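Local atomic coordinates of pesticidial crystal protein CRY2AA (PDB entry 1I5P), a protein that kills dipteran and lepidopteran larvae by binding to midgut epithelial cells and promoting their colloid-osmotic lysis. Residues E526-T531 with N608-S613; V549-N554 with T615-M620. All coordinates share one frame; numbering follows the deposited sequence.

Contact 1 of 2, residues E526-T531 with N608-S613; sequences EQSNTT and NVTLNS
The carboxamide of Asn-608 reaches across to both Asn-529 and Thr-531, and its ND2 serves the two at once. One bond runs to OD1 of Asn-529 (ND2 to OD1 2.8 Å, 162° at the hydrogen), the other to OG1 of Thr-531 (ND2 to OG1 2.9 Å, 170°). Both acceptors lie close to the Asn-608 amide plane and both bonds are nearly straight, which holds the rotation of the amide. ND2 also lies in the carbonyl plane of Asn-529, although the two amide planes are turned 66° apart.

Asn-529 and Thr-530 both face Val-609, a G1 beta bulge: the Val-609 carbonyl takes weak bonds from both their N-H groups, and Val-609 N returns a straighter one to Thr-530 O (3.0 Å). Beyond the bulge, OG of Ser-528, anti to its own backbone N, accepts from Leu-611 N at 2.8 Å. Leu-611 sits at the centre of an inverse gamma turn and lays CD1 against the backbone of Glu-526, 3.5 Å from its C atom.

The pair joins the start of strand 530-537 to the end of strand 602-610 in one sheet of the C-terminal beta sandwich. Strand 555-561 flanks 602-610 on its other edge, and Phe-617 of strand 617-626 packs against Val-609 and Leu-611.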
ATOM      1  N   GLU A 526      23.127  -1.949  -0.865  1.00 21.51           N
ATOM      2  CA  GLU A 526      24.088  -2.963  -1.281  1.00 23.08           C
ATOM      3  C   GLU A 526      25.515  -2.462  -1.137  1.00 24.61           C
ATOM      4  O   GLU A 526      26.464  -3.233  -1.258  1.00 26.06           O
ATOM      5  CB  GLU A 526      23.823  -3.382  -2.730  1.00 21.08           C
ATOM      6  CG  GLU A 526      22.556  -4.200  -2.900  1.00 20.74           C
ATOM      7  CD  GLU A 526      22.330  -4.646  -4.331  1.00 21.78           C
ATOM      8  OE1 GLU A 526      23.256  -4.509  -5.157  1.00 23.03           O
ATOM      9  OE2 GLU A 526      21.225  -5.148  -4.629  1.00 23.50           O
ATOM     10  N   GLN A 527      25.657  -1.165  -0.882  1.00 25.10           N
ATOM     11  CA  GLN A 527      26.968  -0.557  -0.704  1.00 24.92           C
ATOM     12  C   GLN A 527      27.126  -0.066   0.729  1.00 24.88           C
ATOM     13  O   GLN A 527      26.262   0.635   1.259  1.00 23.07           O
ATOM     14  CB  GLN A 527      27.151   0.605  -1.684  1.00 27.09           C
ATOM     15  CG  GLN A 527      28.391   1.445  -1.422  1.00 28.56           C
ATOM     16  CD  GLN A 527      28.763   2.318  -2.601  1.00 31.76           C
ATOM     17  OE1 GLN A 527      27.962   2.525  -3.516  1.00 33.05           O
ATOM     18  NE2 GLN A 527      29.980   2.847  -2.584  1.00 32.34           N
ATOM     19  N   SER A 528      28.234  -0.440   1.355  1.00 23.88           N
ATOM     20  CA  SER A 528      28.494  -0.044   2.729  1.00 22.45           C
ATOM     21  C   SER A 528      28.647   1.475   2.839  1.00 21.16           C
ATOM     22  O   SER A 528      28.990   2.152   1.870  1.00 22.39           O
ATOM     23  CB  SER A 528      29.752  -0.752   3.244  1.00 21.37           C
ATOM     24  OG  SER A 528      29.840  -0.680   4.655  1.00 19.16           O
ATOM     25  N   ASN A 529      28.369   2.003   4.026  1.00 20.86           N
ATOM     26  CA  ASN A 529      28.458   3.434   4.293  1.00 20.93           C
ATOM     27  C   ASN A 529      27.490   4.269   3.453  1.00 22.03           C
ATOM     28  O   ASN A 529      27.845   5.318   2.901  1.00 19.23           O
ATOM     29  CB  ASN A 529      29.889   3.934   4.088  1.00 21.00           C
ATOM     30  CG  ASN A 529      30.111   5.307   4.689  1.00 25.27           C
ATOM     31  OD1 ASN A 529      29.354   5.748   5.559  1.00 23.70           O
ATOM     32  ND2 ASN A 529      31.161   5.985   4.244  1.00 23.37           N
ATOM     33  N   THR A 530      26.254   3.792   3.360  1.00 21.56           N
ATOM     34  CA  THR A 530      25.221   4.506   2.630  1.00 20.17           C
ATOM     35  C   THR A 530      24.395   5.244   3.673  1.00 19.46           C
ATOM     36  O   THR A 530      24.040   4.683   4.710  1.00 18.38           O
ATOM     37  CB  THR A 530      24.298   3.541   1.849  1.00 22.35           C
ATOM     38  OG1 THR A 530      25.057   2.858   0.843  1.00 24.06           O
ATOM     39  CG2 THR A 530      23.161   4.309   1.184  1.00 18.50           C
ATOM     40  N   THR A 531      24.104   6.509   3.403  1.00 18.77           N
ATOM     41  CA  THR A 531      23.317   7.314   4.319  1.00 16.92           C
ATOM     42  C   THR A 531      22.029   7.761   3.655  1.00 16.86           C
ATOM     43  O   THR A 531      22.039   8.269   2.532  1.00 16.24           O
ATOM     44  CB  THR A 531      24.088   8.568   4.781  1.00 17.98           C
ATOM     45  OG1 THR A 531      25.202   8.171   5.590  1.00 19.70           O
ATOM     46  CG2 THR A 531      23.180   9.486   5.586  1.00 14.92           C
ATOM     47  N   ASN A 608      22.723   5.968   8.727  1.00 18.06           N
ATOM     48  CA  ASN A 608      23.910   5.471   8.048  1.00 17.93           C
ATOM     49  C   ASN A 608      24.115   3.994   8.338  1.00 18.04           C
ATOM     50  O   ASN A 608      24.080   3.560   9.489  1.00 17.75           O
ATOM     51  CB  ASN A 608      25.140   6.275   8.472  1.00 18.04           C
ATOM     52  CG  ASN A 608      26.435   5.684   7.940  1.00 18.10           C
ATOM     53  OD1 ASN A 608      27.004   4.766   8.532  1.00 17.12           O
ATOM     54  ND2 ASN A 608      26.899   6.201   6.812  1.00 16.12           N
ATOM     55  N   VAL A 609      24.332   3.220   7.284  1.00 17.85           N
ATOM     56  CA  VAL A 609      24.511   1.792   7.443  1.00 17.41           C
ATOM     57  C   VAL A 609      25.860   1.288   6.963  1.00 16.81           C
ATOM     58  O   VAL A 609      26.313   1.606   5.862  1.00 17.12           O
ATOM     59  CB  VAL A 609      23.397   1.010   6.709  1.00 18.70           C
ATOM     60  CG1 VAL A 609      23.640  -0.490   6.838  1.00 18.97           C
ATOM     61  CG2 VAL A 609      22.038   1.377   7.290  1.00 17.46           C
ATOM     62  N   THR A 610      26.493   0.497   7.819  1.00 16.42           N
ATOM     63  CA  THR A 610      27.780  -0.106   7.526  1.00 18.69           C
ATOM     64  C   THR A 610      27.488  -1.575   7.268  1.00 20.36           C
ATOM     65  O   THR A 610      26.920  -2.250   8.125  1.00 21.17           O
ATOM     66  CB  THR A 610      28.733   0.003   8.733  1.00 16.87           C
ATOM     67  OG1 THR A 610      28.936   1.383   9.060  1.00 19.58           O
ATOM     68  CG2 THR A 610      30.072  -0.643   8.415  1.00 18.93           C
ATOM     69  N   LEU A 611      27.850  -2.066   6.088  1.00 22.86           N
ATOM     70  CA  LEU A 611      27.614  -3.467   5.753  1.00 25.85           C
ATOM     71  C   LEU A 611      28.841  -4.283   6.129  1.00 27.91           C
ATOM     72  O   LEU A 611      29.653  -4.637   5.277  1.00 28.78           O
ATOM     73  CB  LEU A 611      27.326  -3.620   4.258  1.00 24.12           C
ATOM     74  CG  LEU A 611      26.074  -2.919   3.731  1.00 24.21           C
ATOM     75  CD1 LEU A 611      25.926  -3.215   2.248  1.00 23.32           C
ATOM     76  CD2 LEU A 611      24.842  -3.394   4.499  1.00 22.53           C
ATOM     77  N   ASN A 612      28.969  -4.572   7.417  1.00 29.36           N
ATOM     78  CA  ASN A 612      30.099  -5.334   7.918  1.00 30.71           C
ATOM     79  C   ASN A 612      30.319  -6.625   7.137  1.00 32.30           C
ATOM     80  O   ASN A 612      31.406  -6.854   6.602  1.00 30.62           O
ATOM     81  CB  ASN A 612      29.896  -5.645   9.402  1.00 30.53           C
ATOM     82  CG  ASN A 612      29.681  -4.392  10.234  1.00 31.64           C
ATOM     83  OD1 ASN A 612      28.573  -4.121  10.690  1.00 35.66           O
ATOM     84  ND2 ASN A 612      30.742  -3.620  10.428  1.00 29.40           N
ATOM     85  N   SER A 613      29.290  -7.465   7.062  1.00 32.76           N
ATOM     86  CA  SER A 613      29.398  -8.735   6.351  1.00 33.32           C
ATOM     87  C   SER A 613      29.404  -8.611   4.827  1.00 33.45           C
ATOM     88  O   SER A 613      29.690  -9.577   4.125  1.00 33.80           O
ATOM     89  CB  SER A 613      28.267  -9.671   6.781  1.00 34.62           C
ATOM     90  OG  SER A 613      28.428 -10.085   8.127  1.00 37.77           O
TER

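Contact 2 of 2, residues V549-N554 with T615-M620; sequences VSSIGN and TPFDLM
Ser-550 and Asp-618 form an antiparallel hydrogen-bonded pair: Ser-550 N gives to Asp-618 O and Asp-618 N to Ser-550 O, each at 3.0 Å. The next pair, Val-549 with Leu-619, is non-hydrogen-bonded, with CA atoms 4.8 Å apart. In the other direction the CA atoms draw gradually apart, to 5.9 Å between Gly-553 and Thr-615. Ile-552 is the centre of an inverse gamma turn, and water joins the backbones, one molecule accepting from Ile-552 N and donating to Pro-616 O, another donating to the carbonyls of Asn-554 and Thr-615.

Val-549 and Phe-617 make the main apolar contact. The ring, with CG anti to the backbone N (chi1 178°), presents CZ to Val-549 CB at 3.5 Å, and both valine methyls also lie near that end of the ring. CG1 additionally meets Leu-619 CD2 at 4.1 Å. Ser-550 O lies above one face of the Phe-617 ring, displaced toward its rim.

On the face carrying Ser-550 and Asp-618, the CB atoms of these two residues are 3.8 Å apart, and Met-620 brings SD to 3.7 Å from Ser-550 CB. A water bonded to Ser-550 OG donates to Asp-618 OD2, while OG also bonds Arg-586 N and OD1 of the aspartate bonds Ser-522 OG. At the loop end Gly-553 passes its CA 3.5 Å from Thr-615 OG1, an approach that the lack of a side chain permits.

Strand 541-550 is thereby joined to strand 617-626 within a sheet of the C-terminal sandwich. Strand 585-597 pairs with the far edge of 541-550, strand 522-525 with that of 617-626, and Phe-617 also touches Ser-555 and Ile-557 of strand 555-561, which belongs to the other sheet.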
ATOM      1  N   VAL A 549      14.220  -3.360  10.394  1.00 17.62           N
ATOM      2  CA  VAL A 549      15.217  -3.701   9.395  1.00 17.00           C
ATOM      3  C   VAL A 549      15.435  -5.194   9.272  1.00 18.25           C
ATOM      4  O   VAL A 549      15.034  -5.978  10.138  1.00 16.41           O
ATOM      5  CB  VAL A 549      16.589  -3.064   9.736  1.00 17.68           C
ATOM      6  CG1 VAL A 549      16.405  -1.624  10.196  1.00 14.54           C
ATOM      7  CG2 VAL A 549      17.288  -3.886  10.821  1.00 15.24           C
ATOM      8  N   SER A 550      16.095  -5.574   8.185  1.00 17.16           N
ATOM      9  CA  SER A 550      16.434  -6.965   7.937  1.00 18.75           C
ATOM     10  C   SER A 550      17.910  -6.977   7.565  1.00 19.41           C
ATOM     11  O   SER A 550      18.349  -6.192   6.724  1.00 19.22           O
ATOM     12  CB  SER A 550      15.605  -7.541   6.789  1.00 15.94           C
ATOM     13  OG  SER A 550      15.974  -8.889   6.542  1.00 16.15           O
ATOM     14  N   SER A 551      18.673  -7.858   8.197  1.00 20.94           N
ATOM     15  CA  SER A 551      20.098  -7.944   7.922  1.00 24.01           C
ATOM     16  C   SER A 551      20.559  -9.393   8.027  1.00 24.48           C
ATOM     17  O   SER A 551      20.845  -9.886   9.119  1.00 22.39           O
ATOM     18  CB  SER A 551      20.870  -7.068   8.916  1.00 23.92           C
ATOM     19  OG  SER A 551      22.259  -7.062   8.632  1.00 27.20           O
ATOM     20  N   ILE A 552      20.608 -10.078   6.890  1.00 25.78           N
ATOM     21  CA  ILE A 552      21.051 -11.464   6.877  1.00 27.58           C
ATOM     22  C   ILE A 552      22.570 -11.418   6.842  1.00 28.04           C
ATOM     23  O   ILE A 552      23.204 -11.738   5.839  1.00 28.67           O
ATOM     24  CB  ILE A 552      20.518 -12.217   5.651  1.00 26.65           C
ATOM     25  CG1 ILE A 552      19.043 -11.869   5.430  1.00 24.15           C
ATOM     26  CG2 ILE A 552      20.687 -13.716   5.857  1.00 23.26           C
ATOM     27  CD1 ILE A 552      18.157 -12.135   6.636  1.00 21.71           C
ATOM     28  N   GLY A 553      23.129 -10.990   7.965  1.00 30.09           N
ATOM     29  CA  GLY A 553      24.562 -10.845   8.114  1.00 30.45           C
ATOM     30  C   GLY A 553      24.732  -9.704   9.093  1.00 31.72           C
ATOM     31  O   GLY A 553      23.736  -9.165   9.581  1.00 28.67           O
ATOM     32  N   ASN A 554      25.969  -9.328   9.394  1.00 33.58           N
ATOM     33  CA  ASN A 554      26.198  -8.235  10.328  1.00 34.03           C
ATOM     34  C   ASN A 554      26.235  -6.877   9.655  1.00 32.73           C
ATOM     35  O   ASN A 554      26.713  -6.729   8.529  1.00 32.03           O
ATOM     36  CB  ASN A 554      27.497  -8.440  11.100  1.00 38.82           C
ATOM     37  CG  ASN A 554      27.371  -9.482  12.182  1.00 43.30           C
ATOM     38  OD1 ASN A 554      26.430  -9.465  12.973  1.00 46.79           O
ATOM     39  ND2 ASN A 554      28.333 -10.396  12.232  1.00 46.58           N
ATOM     40  N   THR A 615      26.883  -8.267   3.120  1.00 29.32           N
ATOM     41  CA  THR A 615      25.532  -8.635   2.708  1.00 28.21           C
ATOM     42  C   THR A 615      24.648  -7.390   2.714  1.00 26.31           C
ATOM     43  O   THR A 615      24.853  -6.477   3.515  1.00 25.93           O
ATOM     44  CB  THR A 615      24.927  -9.678   3.654  1.00 29.17           C
ATOM     45  OG1 THR A 615      25.292  -9.363   5.003  1.00 32.76           O
ATOM     46  CG2 THR A 615      25.430 -11.067   3.306  1.00 30.98           C
ATOM     47  N   PRO A 616      23.644  -7.346   1.827  1.00 24.91           N
ATOM     48  CA  PRO A 616      22.727  -6.209   1.723  1.00 24.82           C
ATOM     49  C   PRO A 616      21.997  -5.931   3.021  1.00 23.12           C
ATOM     50  O   PRO A 616      21.879  -6.805   3.876  1.00 21.95           O
ATOM     51  CB  PRO A 616      21.775  -6.634   0.607  1.00 24.68           C
ATOM     52  CG  PRO A 616      22.627  -7.552  -0.225  1.00 27.00           C
ATOM     53  CD  PRO A 616      23.275  -8.382   0.851  1.00 24.79           C
ATOM     54  N   PHE A 617      21.513  -4.702   3.160  1.00 21.04           N
ATOM     55  CA  PHE A 617      20.770  -4.289   4.343  1.00 20.39           C
ATOM     56  C   PHE A 617      19.421  -3.752   3.884  1.00 19.43           C
ATOM     57  O   PHE A 617      19.343  -2.968   2.939  1.00 19.91           O
ATOM     58  CB  PHE A 617      21.539  -3.197   5.094  1.00 19.54           C
ATOM     59  CG  PHE A 617      20.828  -2.664   6.314  1.00 20.05           C
ATOM     60  CD1 PHE A 617      21.183  -3.102   7.587  1.00 18.70           C
ATOM     61  CD2 PHE A 617      19.831  -1.692   6.194  1.00 18.75           C
ATOM     62  CE1 PHE A 617      20.569  -2.583   8.720  1.00 19.23           C
ATOM     63  CE2 PHE A 617      19.208  -1.165   7.325  1.00 16.15           C
ATOM     64  CZ  PHE A 617      19.578  -1.611   8.590  1.00 18.94           C
ATOM     65  N   ASP A 618      18.355  -4.181   4.548  1.00 18.38           N
ATOM     66  CA  ASP A 618      17.013  -3.719   4.208  1.00 18.65           C
ATOM     67  C   ASP A 618      16.474  -2.765   5.266  1.00 17.62           C
ATOM     68  O   ASP A 618      16.251  -3.162   6.407  1.00 15.98           O
ATOM     69  CB  ASP A 618      16.043  -4.897   4.084  1.00 20.18           C
ATOM     70  CG  ASP A 618      16.062  -5.540   2.704  1.00 21.85           C
ATOM     71  OD1 ASP A 618      15.420  -5.002   1.779  1.00 19.38           O
ATOM     72  OD2 ASP A 618      16.723  -6.586   2.549  1.00 25.02           O
ATOM     73  N   LEU A 619      16.274  -1.507   4.884  1.00 17.09           N
ATOM     74  CA  LEU A 619      15.702  -0.518   5.793  1.00 16.24           C
ATOM     75  C   LEU A 619      14.218  -0.658   5.452  1.00 14.31           C
ATOM     76  O   LEU A 619      13.780  -0.213   4.388  1.00 13.74           O
ATOM     77  CB  LEU A 619      16.182   0.890   5.438  1.00 15.72           C
ATOM     78  CG  LEU A 619      16.440   1.891   6.572  1.00 19.91           C
ATOM     79  CD1 LEU A 619      16.119   3.282   6.054  1.00 15.38           C
ATOM     80  CD2 LEU A 619      15.606   1.577   7.806  1.00 16.07           C
ATOM     81  N   MET A 620      13.454  -1.279   6.348  1.00 14.63           N
ATOM     82  CA  MET A 620      12.037  -1.535   6.099  1.00 13.06           C
ATOM     83  C   MET A 620      11.009  -0.528   6.602  1.00 12.93           C
ATOM     84  O   MET A 620      10.034  -0.239   5.900  1.00 12.80           O
ATOM     85  CB  MET A 620      11.706  -2.936   6.603  1.00 13.97           C
ATOM     86  CG  MET A 620      12.562  -3.998   5.920  1.00 12.29           C
ATOM     87  SD  MET A 620      12.429  -5.606   6.678  1.00 12.97           S
ATOM     88  CE  MET A 620      10.811  -6.094   6.056  1.00 10.51           C
TER
HETATM   89  O   HOH W   1      17.331  -8.517   4.405  1.00 19.25           O
HETATM   90  O   HOH W   2      20.327  -8.870   4.470  1.00 23.76           O
HETATM   91  O   HOH W   3      26.307  -6.641   5.942  1.00 24.67           O

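Contacts 1 and 2, with centres 9 Å apart, belong to the two different sheets of one beta sandwich and meet through its interior. Phe-617 joins them: its CB lies 3.4 Å from Leu-611 CD2 and its CG 3.6 Å from Val-609 CG1, so residues from both contacts pack together between the sheets. A polar link lies at the loops, where Ser-613 OG and Asn-554 N are 2.9 Å apart, a probable hydrogen bond. The segments alternate along the chain: strand 530-537 is followed by 541-550, and 602-610 by 617-626. Each of these two successive pairs therefore passes from the sheet of contact 1 to that of contact 2.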